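Local coordinates for protein hydrazine synthase subunit gamma (Candidatus Kuenenia stuttgartiensis, PDB 5C2V) that forms the part of hydrazine synthase that reduces nitric oxide to hydroxylamine, the first half-reaction of hydrazine synthesis, and carries two heme c groups, at residues Y45-F50 and A146-Y150; R174-E180 and D306-L311; R213-F219 and G249-K254; V226-S230 and N284-N288. All coordinates share one frame; numbering follows the deposited sequence.

Contact 1. Residues Y45-F50 and A146-Y150; sequences YGQFQF and ALICY
The carbonyl oxygen of A146 is approached by two groups. Y150 N gives it the helical hydrogen bond at 2.9 Å, and G46 CA brings a CA-H...O contact to A146 O at 3.3 Å. G46 has no side chain, so the backbones come together and the two helix axes pass 7.2 Å apart at 97°. One face of the Y150 ring covers Q47 CA in a CH-pi contact, and Q47 CB and CG follow the same side of the ring outward. F50 is the aromatic partner of Y150. Y150 CE2 sits over a face of the F50 ring, 3.7 Å from F50 CG, with the planes at 41°. F50 CG is anti to the backbone N (chi1 -180°), which carries the ring across Y150. L147 CD1 fills the edge of the F50 ring and also packs on G46 O. Water 1 lies in the plane of the Y150 ring, 2.9 Å from Y150 OH, and is weakly bonded to Q47 NE2. Q47 OE1 bonds Y339 of the beta subunit. L147 touches a heme c. Such a near-perpendicular helix crossing, with a glycine at the meeting point and aromatic rings beside it, is consistent with the N- and C-terminal helix pair of cytochromes c.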
# COMPACT_ATOMS: atom_id res chain seq x y z
N TYR C 45 -50.87 11.52 -23.71
CA TYR C 45 -50.04 10.44 -23.20
C TYR C 45 -48.78 10.32 -24.04
O TYR C 45 -47.68 10.14 -23.52
CB TYR C 45 -50.81 9.11 -23.21
CG TYR C 45 -52.09 9.12 -22.40
CD1 TYR C 45 -52.06 9.00 -21.02
CD2 TYR C 45 -53.32 9.23 -23.03
CE1 TYR C 45 -53.23 9.01 -20.28
CE2 TYR C 45 -54.50 9.23 -22.30
CZ TYR C 45 -54.44 9.12 -20.93
OH TYR C 45 -55.61 9.12 -20.19
N GLY C 46 -48.96 10.44 -25.35
CA GLY C 46 -47.85 10.42 -26.29
C GLY C 46 -46.90 11.58 -26.05
O GLY C 46 -45.69 11.43 -26.17
N GLN C 47 -47.46 12.75 -25.72
CA GLN C 47 -46.63 13.91 -25.41
C GLN C 47 -45.80 13.65 -24.16
O GLN C 47 -44.63 14.04 -24.08
CB GLN C 47 -47.49 15.16 -25.22
CG GLN C 47 -46.69 16.45 -25.12
CD GLN C 47 -47.55 17.67 -24.86
OE1 GLN C 47 -48.62 17.57 -24.26
NE2 GLN C 47 -47.09 18.83 -25.32
N PHE C 48 -46.40 12.98 -23.18
CA PHE C 48 -45.69 12.63 -21.95
C PHE C 48 -44.54 11.67 -22.24
O PHE C 48 -43.41 11.90 -21.82
CB PHE C 48 -46.63 12.02 -20.92
CG PHE C 48 -45.93 11.55 -19.67
CD1 PHE C 48 -45.46 12.45 -18.74
CD2 PHE C 48 -45.73 10.19 -19.44
CE1 PHE C 48 -44.81 12.02 -17.60
CE2 PHE C 48 -45.09 9.76 -18.30
CZ PHE C 48 -44.63 10.67 -17.38
N GLN C 49 -44.84 10.59 -22.95
CA GLN C 49 -43.83 9.61 -23.33
C GLN C 49 -42.72 10.27 -24.15
O GLN C 49 -41.57 9.84 -24.12
CB GLN C 49 -44.46 8.45 -24.11
CG GLN C 49 -43.49 7.33 -24.47
CD GLN C 49 -42.92 6.63 -23.26
OE1 GLN C 49 -43.53 5.72 -22.70
NE2 GLN C 49 -41.73 7.05 -22.83
N PHE C 50 -43.09 11.32 -24.88
CA PHE C 50 -42.15 12.08 -25.69
C PHE C 50 -41.21 12.91 -24.81
O PHE C 50 -40.01 12.99 -25.07
CB PHE C 50 -42.91 12.98 -26.67
CG PHE C 50 -42.03 13.81 -27.55
CD1 PHE C 50 -41.49 13.27 -28.71
CD2 PHE C 50 -41.75 15.13 -27.24
CE1 PHE C 50 -40.68 14.04 -29.53
CE2 PHE C 50 -40.95 15.90 -28.06
CZ PHE C 50 -40.41 15.35 -29.21
N ALA C 146 -49.74 5.68 -28.61
CA ALA C 146 -49.99 7.03 -28.12
C ALA C 146 -48.91 8.00 -28.61
O ALA C 146 -49.21 9.12 -29.04
CB ALA C 146 -50.06 7.05 -26.60
N LEU C 147 -47.66 7.55 -28.54
CA LEU C 147 -46.53 8.35 -29.01
C LEU C 147 -46.69 8.69 -30.49
O LEU C 147 -46.55 9.85 -30.90
CB LEU C 147 -45.22 7.60 -28.77
CG LEU C 147 -43.91 8.32 -29.10
CD1 LEU C 147 -43.87 9.68 -28.44
CD2 LEU C 147 -42.73 7.47 -28.65
N ILE C 148 -47.00 7.67 -31.29
CA ILE C 148 -47.21 7.86 -32.72
C ILE C 148 -48.38 8.80 -32.98
O ILE C 148 -48.34 9.62 -33.90
CB ILE C 148 -47.46 6.52 -33.43
CG1 ILE C 148 -46.31 5.55 -33.15
CG2 ILE C 148 -47.63 6.72 -34.93
CD1 ILE C 148 -44.95 6.12 -33.48
N CYS C 149 -49.42 8.70 -32.16
CA CYS C 149 -50.56 9.61 -32.25
C CYS C 149 -50.12 11.05 -32.00
O CYS C 149 -50.60 11.97 -32.66
CB CYS C 149 -51.66 9.21 -31.27
SG CYS C 149 -52.56 7.71 -31.72
N TYR C 150 -49.22 11.24 -31.04
CA TYR C 150 -48.69 12.57 -30.76
C TYR C 150 -47.88 13.10 -31.94
O TYR C 150 -47.98 14.28 -32.28
CB TYR C 150 -47.82 12.56 -29.50
CG TYR C 150 -47.01 13.83 -29.33
CD1 TYR C 150 -47.60 14.99 -28.85
CD2 TYR C 150 -45.66 13.87 -29.67
CE1 TYR C 150 -46.87 16.16 -28.71
CE2 TYR C 150 -44.93 15.03 -29.53
CZ TYR C 150 -45.53 16.17 -29.04
OH TYR C 150 -44.80 17.33 -28.90
O HOH W 1 -46.26 19.56 -27.68

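Contact 2. Residues R174-E180 and D306-L311; sequences RGQKIFE and DLVEYL
R174 and D306 form the ionic part of this contact. R174 NH1 lies 2.6 Å from D306 OD1 in a salt bridge, and it also donates to D306 OD2 at 3.0 Å with an N-H...O angle of 157°. OD2 is met on its syn side, and it lies at the edge of the guanidinium, close to the guanidinium plane. The chain of R174 bends at chi3, bringing NH1 back to the carboxylate while its CD passes close to OD2. D306 OD1 has a weak second bond from Q302, so both carboxylate oxygens have donors. A further polar link stays within segment 174-180: Q176 NE2 bonds E180 OE1 weakly.

The backbones meet at G175, whose CA makes a CA-H...O contact with D306 O at 3.5 Å. The axes cross at 98°. This is the glycine-and-aromatic crossing of N- and C-terminal helices known from cytochromes c, here in the heme 2 lobe.

The aromatic contacts centre on Y310. Q176 CA sits 3.8 Å from the centroid of the Y310 ring, over its centre, and Q176 CB and CG run along the same ring. Y310 turns its edge to a face of F179 in an offset edge-to-face pair, with centroids 5.1 Å apart and planes at 60°.

Apolar contacts continue from the F179 ring. L307 CD1 meets F179 CB at 3.7 Å and lies at the edge of the F179 ring, while L307 CD2 packs on I178 CG2. F179 also touches C186, which anchors a heme covalently, and L311 touches that heme c.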
# COMPACT_ATOMS: atom_id res chain seq x y z
N ARG C 174 -40.16 37.74 -55.80
CA ARG C 174 -39.05 37.69 -56.74
C ARG C 174 -38.41 36.31 -56.75
O ARG C 174 -38.03 35.79 -57.80
CB ARG C 174 -38.00 38.75 -56.39
CG ARG C 174 -37.62 39.66 -57.55
CD ARG C 174 -36.64 40.74 -57.12
NE ARG C 174 -37.19 41.62 -56.09
CZ ARG C 174 -36.69 41.75 -54.86
NH1 ARG C 174 -35.62 41.05 -54.51
NH2 ARG C 174 -37.26 42.57 -53.99
N GLY C 175 -38.29 35.71 -55.57
CA GLY C 175 -37.69 34.39 -55.43
C GLY C 175 -38.59 33.27 -55.94
O GLY C 175 -38.10 32.23 -56.39
N GLN C 176 -39.90 33.48 -55.87
CA GLN C 176 -40.86 32.47 -56.30
C GLN C 176 -40.72 32.16 -57.78
O GLN C 176 -40.93 31.03 -58.22
CB GLN C 176 -42.29 32.92 -55.98
CG GLN C 176 -43.35 31.88 -56.28
CD GLN C 176 -44.75 32.36 -55.95
OE1 GLN C 176 -44.97 33.54 -55.70
NE2 GLN C 176 -45.71 31.44 -55.94
N LYS C 177 -40.36 33.18 -58.56
CA LYS C 177 -40.18 33.01 -60.00
C LYS C 177 -38.94 32.17 -60.31
O LYS C 177 -38.94 31.37 -61.24
CB LYS C 177 -40.09 34.37 -60.69
CG LYS C 177 -41.40 35.14 -60.73
CD LYS C 177 -41.24 36.45 -61.48
CE LYS C 177 -40.33 37.41 -60.73
NZ LYS C 177 -40.94 37.82 -59.44
N ILE C 178 -37.89 32.37 -59.52
CA ILE C 178 -36.66 31.58 -59.67
C ILE C 178 -36.92 30.14 -59.25
O ILE C 178 -36.47 29.20 -59.91
CB ILE C 178 -35.50 32.18 -58.83
CG1 ILE C 178 -34.83 33.34 -59.58
CG2 ILE C 178 -34.46 31.12 -58.51
CD1 ILE C 178 -35.60 34.64 -59.54
N PHE C 179 -37.66 29.97 -58.16
CA PHE C 179 -38.02 28.65 -57.66
C PHE C 179 -38.81 27.84 -58.69
O PHE C 179 -38.53 26.66 -58.91
CB PHE C 179 -38.84 28.78 -56.37
CG PHE C 179 -39.18 27.47 -55.72
CD1 PHE C 179 -38.33 26.90 -54.80
CD2 PHE C 179 -40.37 26.82 -56.01
CE1 PHE C 179 -38.64 25.70 -54.19
CE2 PHE C 179 -40.69 25.62 -55.41
CZ PHE C 179 -39.83 25.06 -54.49
N GLU C 180 -39.78 28.48 -59.32
CA GLU C 180 -40.69 27.80 -60.22
C GLU C 180 -40.22 27.84 -61.67
O GLU C 180 -40.90 27.35 -62.57
CB GLU C 180 -42.09 28.40 -60.11
CG GLU C 180 -42.72 28.22 -58.74
CD GLU C 180 -43.94 29.07 -58.54
OE1 GLU C 180 -44.76 28.75 -57.64
OE2 GLU C 180 -44.10 30.07 -59.28
N ASP C 306 -32.81 36.01 -53.20
CA ASP C 306 -34.26 36.03 -53.34
C ASP C 306 -34.85 34.64 -53.15
O ASP C 306 -35.87 34.48 -52.48
CB ASP C 306 -34.67 36.59 -54.70
CG ASP C 306 -34.55 38.10 -54.78
OD1 ASP C 306 -34.58 38.75 -53.71
OD2 ASP C 306 -34.45 38.63 -55.90
N LEU C 307 -34.20 33.65 -53.74
CA LEU C 307 -34.62 32.26 -53.61
C LEU C 307 -34.59 31.82 -52.15
O LEU C 307 -35.49 31.12 -51.68
CB LEU C 307 -33.74 31.35 -54.47
CG LEU C 307 -34.11 29.87 -54.53
CD1 LEU C 307 -35.58 29.69 -54.84
CD2 LEU C 307 -33.26 29.16 -55.58
N VAL C 308 -33.54 32.24 -51.45
CA VAL C 308 -33.42 31.97 -50.02
C VAL C 308 -34.58 32.60 -49.25
O VAL C 308 -35.17 31.97 -48.38
CB VAL C 308 -32.08 32.50 -49.46
CG1 VAL C 308 -32.11 32.54 -47.94
CG2 VAL C 308 -30.92 31.64 -49.95
N GLU C 309 -34.90 33.85 -49.59
CA GLU C 309 -36.01 34.55 -48.95
C GLU C 309 -37.34 33.86 -49.20
O GLU C 309 -38.20 33.83 -48.32
CB GLU C 309 -36.07 36.00 -49.44
CG GLU C 309 -35.00 36.90 -48.85
CD GLU C 309 -35.17 37.12 -47.36
OE1 GLU C 309 -36.31 36.98 -46.86
OE2 GLU C 309 -34.17 37.42 -46.68
N TYR C 310 -37.51 33.30 -50.39
CA TYR C 310 -38.72 32.56 -50.72
C TYR C 310 -38.78 31.25 -49.93
O TYR C 310 -39.86 30.83 -49.51
CB TYR C 310 -38.81 32.28 -52.22
CG TYR C 310 -39.98 31.42 -52.62
CD1 TYR C 310 -41.28 31.87 -52.46
CD2 TYR C 310 -39.78 30.15 -53.15
CE1 TYR C 310 -42.36 31.08 -52.83
CE2 TYR C 310 -40.85 29.35 -53.51
CZ TYR C 310 -42.14 29.82 -53.35
OH TYR C 310 -43.20 29.03 -53.72
N LEU C 311 -37.63 30.62 -49.76
CA LEU C 311 -37.54 29.42 -48.93
C LEU C 311 -37.93 29.74 -47.49
O LEU C 311 -38.61 28.95 -46.83
CB LEU C 311 -36.13 28.82 -48.99
CG LEU C 311 -35.76 28.13 -50.31
CD1 LEU C 311 -34.28 27.76 -50.32
CD2 LEU C 311 -36.62 26.91 -50.53

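Contact 3. Residues R213-F219 and G249-K254; sequences RVGVNGF and GLDLVK
Two loops of the heme 2 lobe are tied together here, one leading to helix 229-234 and the other leaving it. The tie is a pair of hydrogen bonds between R213 and D251. D251 N donates to R213 O at 2.7 Å, with an N-H...O angle of 162°. R213 N donates to D251 OD2 at 2.8 Å, with an angle of 167°. It reaches OD2 from above the carboxylate plane. D251 therefore holds both polar backbone atoms of R213, one with its backbone and one with its side chain. OD2 also takes a bond from H272. The two side chains run alongside each other, and R213 CG passes 3.2 Å from D251 OD2. The guanidinium goes further on, to a salt bridge with D273 and a hydrogen bond to V287 O.

F219 makes the second part of the contact. With chi1 at -171° its ring swings away from its own N and reaches the bend at 251-254. K254 CE lies over one face, 3.8 Å from the ring centroid, as a CH-pi contact. L252 O sits at the ring edge, 3.1 Å from F219 CZ. Just before D251 in the chain, L250 CD2 packs on G215 CA at 3.5 Å. G215 begins a type I turn that ends at G218.

L250 and L252 also pack on Y582 of the alpha subunit. D251 lies near S87 of a calcium site, and L250 shares a backbone bond with G86. In the chain, the two loops flank helix 229-234 and lie between strands 206-207 and 256-257, which pair antiparallel.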
# COMPACT_ATOMS: atom_id res chain seq x y z
N ARG C 213 -22.45 11.19 -49.30
CA ARG C 213 -21.10 11.35 -48.79
C ARG C 213 -20.29 10.07 -49.01
O ARG C 213 -20.65 9.01 -48.51
CB ARG C 213 -21.11 11.72 -47.31
CG ARG C 213 -22.08 12.84 -46.95
CD ARG C 213 -21.89 14.06 -47.83
NE ARG C 213 -22.85 15.11 -47.51
CZ ARG C 213 -23.09 16.16 -48.29
NH1 ARG C 213 -22.44 16.31 -49.43
NH2 ARG C 213 -23.98 17.07 -47.92
N VAL C 214 -19.20 10.18 -49.76
CA VAL C 214 -18.39 9.01 -50.09
C VAL C 214 -16.96 9.15 -49.60
O VAL C 214 -16.58 10.17 -49.03
CB VAL C 214 -18.37 8.76 -51.61
CG1 VAL C 214 -19.77 8.40 -52.10
CG2 VAL C 214 -17.84 9.98 -52.35
N GLY C 215 -16.16 8.11 -49.83
CA GLY C 215 -14.78 8.09 -49.40
C GLY C 215 -13.83 8.65 -50.44
O GLY C 215 -14.25 9.03 -51.54
N VAL C 216 -12.55 8.70 -50.10
CA VAL C 216 -11.54 9.24 -51.00
C VAL C 216 -11.35 8.34 -52.22
O VAL C 216 -10.96 8.80 -53.29
CB VAL C 216 -10.19 9.44 -50.28
CG1 VAL C 216 -10.33 10.45 -49.16
CG2 VAL C 216 -9.66 8.11 -49.73
N ASN C 217 -11.62 7.05 -52.05
CA ASN C 217 -11.53 6.09 -53.15
C ASN C 217 -12.89 5.85 -53.80
O ASN C 217 -13.03 5.00 -54.67
CB ASN C 217 -10.94 4.77 -52.66
CG ASN C 217 -10.22 4.02 -53.77
OD1 ASN C 217 -9.82 4.61 -54.77
ND2 ASN C 217 -10.05 2.71 -53.59
N GLY C 218 -13.90 6.60 -53.37
CA GLY C 218 -15.24 6.45 -53.90
C GLY C 218 -16.20 5.75 -52.95
O GLY C 218 -15.90 5.58 -51.77
N PHE C 219 -17.36 5.36 -53.47
CA PHE C 219 -18.40 4.71 -52.68
C PHE C 219 -17.88 3.46 -51.97
O PHE C 219 -17.09 2.71 -52.53
CB PHE C 219 -19.59 4.36 -53.57
CG PHE C 219 -20.81 3.89 -52.82
CD1 PHE C 219 -21.45 4.73 -51.92
CD2 PHE C 219 -21.32 2.62 -53.02
CE1 PHE C 219 -22.57 4.30 -51.23
CE2 PHE C 219 -22.45 2.19 -52.34
CZ PHE C 219 -23.07 3.03 -51.44
N GLY C 249 -17.87 12.54 -44.21
CA GLY C 249 -18.77 11.45 -43.89
C GLY C 249 -18.68 10.28 -44.85
O GLY C 249 -18.16 10.40 -45.96
N LEU C 250 -19.20 9.13 -44.42
CA LEU C 250 -19.31 7.96 -45.29
C LEU C 250 -20.74 7.44 -45.27
O LEU C 250 -21.19 6.89 -44.27
CB LEU C 250 -18.34 6.86 -44.85
CG LEU C 250 -16.85 7.18 -44.92
CD1 LEU C 250 -16.03 6.08 -44.26
CD2 LEU C 250 -16.45 7.36 -46.36
N ASP C 251 -21.44 7.58 -46.40
CA ASP C 251 -22.83 7.15 -46.48
C ASP C 251 -22.95 5.75 -47.07
O ASP C 251 -22.17 5.37 -47.94
CB ASP C 251 -23.65 8.14 -47.32
CG ASP C 251 -23.93 9.44 -46.59
OD1 ASP C 251 -23.85 9.45 -45.35
OD2 ASP C 251 -24.23 10.45 -47.27
N LEU C 252 -23.92 4.99 -46.58
CA LEU C 252 -24.17 3.66 -47.11
C LEU C 252 -25.04 3.70 -48.36
O LEU C 252 -25.14 2.72 -49.09
CB LEU C 252 -24.81 2.77 -46.04
CG LEU C 252 -23.86 1.84 -45.27
CD1 LEU C 252 -22.75 2.63 -44.58
CD2 LEU C 252 -24.62 0.99 -44.27
N VAL C 253 -25.68 4.85 -48.60
CA VAL C 253 -26.52 5.03 -49.78
C VAL C 253 -26.27 6.40 -50.43
O VAL C 253 -25.87 7.35 -49.76
CB VAL C 253 -28.02 4.91 -49.45
CG1 VAL C 253 -28.34 3.52 -48.91
CG2 VAL C 253 -28.44 5.98 -48.46
N LYS C 254 -26.49 6.48 -51.74
CA LYS C 254 -26.33 7.73 -52.46
C LYS C 254 -27.62 8.54 -52.61
O LYS C 254 -27.58 9.70 -53.02
CB LYS C 254 -25.74 7.46 -53.85
CG LYS C 254 -24.54 6.54 -53.85
CD LYS C 254 -24.04 6.31 -55.26
CE LYS C 254 -22.82 5.40 -55.27
NZ LYS C 254 -22.27 5.22 -56.64

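Contact 4. Residues V226-S230 and N284-N288; sequences VFNIS and NNTVN
The F227 ring and the N228 amide both meet V287. F227 CD1 lies 4.1 Å from V287 CB, and V287 O lies obliquely to the ring. R213 makes a cation-pi contact with the same ring. V287 CG1 stands over a face of the N228 amide, 4.0 Å from N228 CG and nearly as close to its OD1 and ND2. The segment 226-230 holds an N-cap: N228 precedes helix 229-234, and its OD1 takes a weak bond from A231 N in the first turn.

N228 OD1 has two more donors. S230 OG donates to it at 2.7 Å, and water 2 donates to it at 3.0 Å. Three donors, one of them weak, thus meet at N228 OD1. A chi1 of -161° turns the amide away from the N228 backbone N and places OD1 over the helix start. The same water donates to T286 OG1 at 3.1 Å and so bridges the helix cap to the loop 284-288.

I229 CG1 packs against T286 O at 3.6 Å. V287 also touches F271.

This loop leads toward H293, an axial ligand of heme 2. Within it, T286 is fixed by N284. T286 N gives a weak bond to N284 OD1, and T286 OG1 donates to N284 OD1 at 2.6 Å, from above the plane of the N284 amide.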
# COMPACT_ATOMS: atom_id res chain seq x y z
N VAL C 226 -13.67 15.54 -47.91
CA VAL C 226 -14.36 16.76 -47.52
C VAL C 226 -15.34 17.14 -48.63
O VAL C 226 -14.94 17.39 -49.76
CB VAL C 226 -13.37 17.91 -47.28
CG1 VAL C 226 -14.12 19.16 -46.82
CG2 VAL C 226 -12.32 17.50 -46.26
N PHE C 227 -16.62 17.18 -48.29
CA PHE C 227 -17.65 17.51 -49.27
C PHE C 227 -17.97 18.99 -49.25
O PHE C 227 -18.68 19.49 -50.13
CB PHE C 227 -18.92 16.68 -49.01
CG PHE C 227 -19.56 16.93 -47.67
CD1 PHE C 227 -20.41 18.00 -47.47
CD2 PHE C 227 -19.31 16.07 -46.61
CE1 PHE C 227 -21.00 18.22 -46.25
CE2 PHE C 227 -19.91 16.29 -45.38
CZ PHE C 227 -20.75 17.37 -45.20
N ASN C 228 -17.46 19.70 -48.25
CA ASN C 228 -17.68 21.13 -48.16
C ASN C 228 -16.53 21.87 -48.81
O ASN C 228 -15.41 21.88 -48.29
CB ASN C 228 -17.85 21.54 -46.69
CG ASN C 228 -18.52 22.89 -46.54
OD1 ASN C 228 -18.49 23.73 -47.45
ND2 ASN C 228 -19.14 23.12 -45.38
N ILE C 229 -16.80 22.48 -49.95
CA ILE C 229 -15.77 23.12 -50.75
C ILE C 229 -15.29 24.41 -50.10
O ILE C 229 -14.09 24.68 -50.03
CB ILE C 229 -16.27 23.42 -52.18
CG1 ILE C 229 -16.57 22.11 -52.91
CG2 ILE C 229 -15.25 24.23 -52.95
CD1 ILE C 229 -17.03 22.30 -54.34
N SER C 230 -16.24 25.20 -49.61
CA SER C 230 -15.92 26.45 -48.92
C SER C 230 -15.13 26.19 -47.64
O SER C 230 -14.23 26.95 -47.29
CB SER C 230 -17.20 27.23 -48.61
OG SER C 230 -18.17 26.40 -48.00
N ASN C 284 -26.00 27.03 -53.62
CA ASN C 284 -24.75 27.54 -54.18
C ASN C 284 -23.78 26.48 -54.72
O ASN C 284 -22.70 26.83 -55.21
CB ASN C 284 -24.03 28.39 -53.14
CG ASN C 284 -23.84 27.66 -51.82
OD1 ASN C 284 -23.91 26.44 -51.75
ND2 ASN C 284 -23.60 28.43 -50.75
N ASN C 285 -24.14 25.20 -54.58
CA ASN C 285 -23.34 24.08 -55.09
C ASN C 285 -22.00 23.95 -54.37
O ASN C 285 -20.96 23.76 -54.99
CB ASN C 285 -23.10 24.21 -56.59
CG ASN C 285 -24.38 24.08 -57.40
OD1 ASN C 285 -25.30 23.36 -57.02
ND2 ASN C 285 -24.44 24.79 -58.52
N THR C 286 -22.06 24.06 -53.05
CA THR C 286 -20.90 23.89 -52.19
C THR C 286 -20.90 22.48 -51.59
O THR C 286 -19.96 21.71 -51.80
CB THR C 286 -20.87 24.94 -51.06
OG1 THR C 286 -22.15 24.99 -50.42
CG2 THR C 286 -20.55 26.32 -51.63
N VAL C 287 -21.95 22.17 -50.84
CA VAL C 287 -22.05 20.89 -50.15
C VAL C 287 -22.69 19.78 -50.99
O VAL C 287 -22.92 18.68 -50.49
CB VAL C 287 -22.86 21.04 -48.84
CG1 VAL C 287 -22.14 21.96 -47.87
CG2 VAL C 287 -24.26 21.57 -49.14
N ASN C 288 -22.97 20.06 -52.26
CA ASN C 288 -23.47 19.03 -53.17
C ASN C 288 -22.84 19.11 -54.56
O ASN C 288 -22.22 20.11 -54.91
CB ASN C 288 -25.00 19.13 -53.29
CG ASN C 288 -25.46 20.48 -53.78
OD1 ASN C 288 -25.49 20.75 -54.99
ND2 ASN C 288 -25.84 21.35 -52.85
O HOH W 2 -20.96 25.42 -47.64

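Overall arrangement
Contact 1 comes first along the chain and lies apart from the rest. Its centre is about 37 Å from that of contact 2, on the opposite side of the chain's centre. It joins helices 43-51 and 141-152 beside heme 1. Contact 2 joins helices 170-179 and 301-312 beside heme 2. The same helix crossing thus occurs beside both hemes, in keeping with two helical lobes that each hold one heme. Contacts 3 and 4 fall between the two segments of contact 2. Their segments alternate along the chain, and their centres are about 15 Å apart. R213 connects them, with its backbone in contact 3 and its guanidinium reaching contact 4.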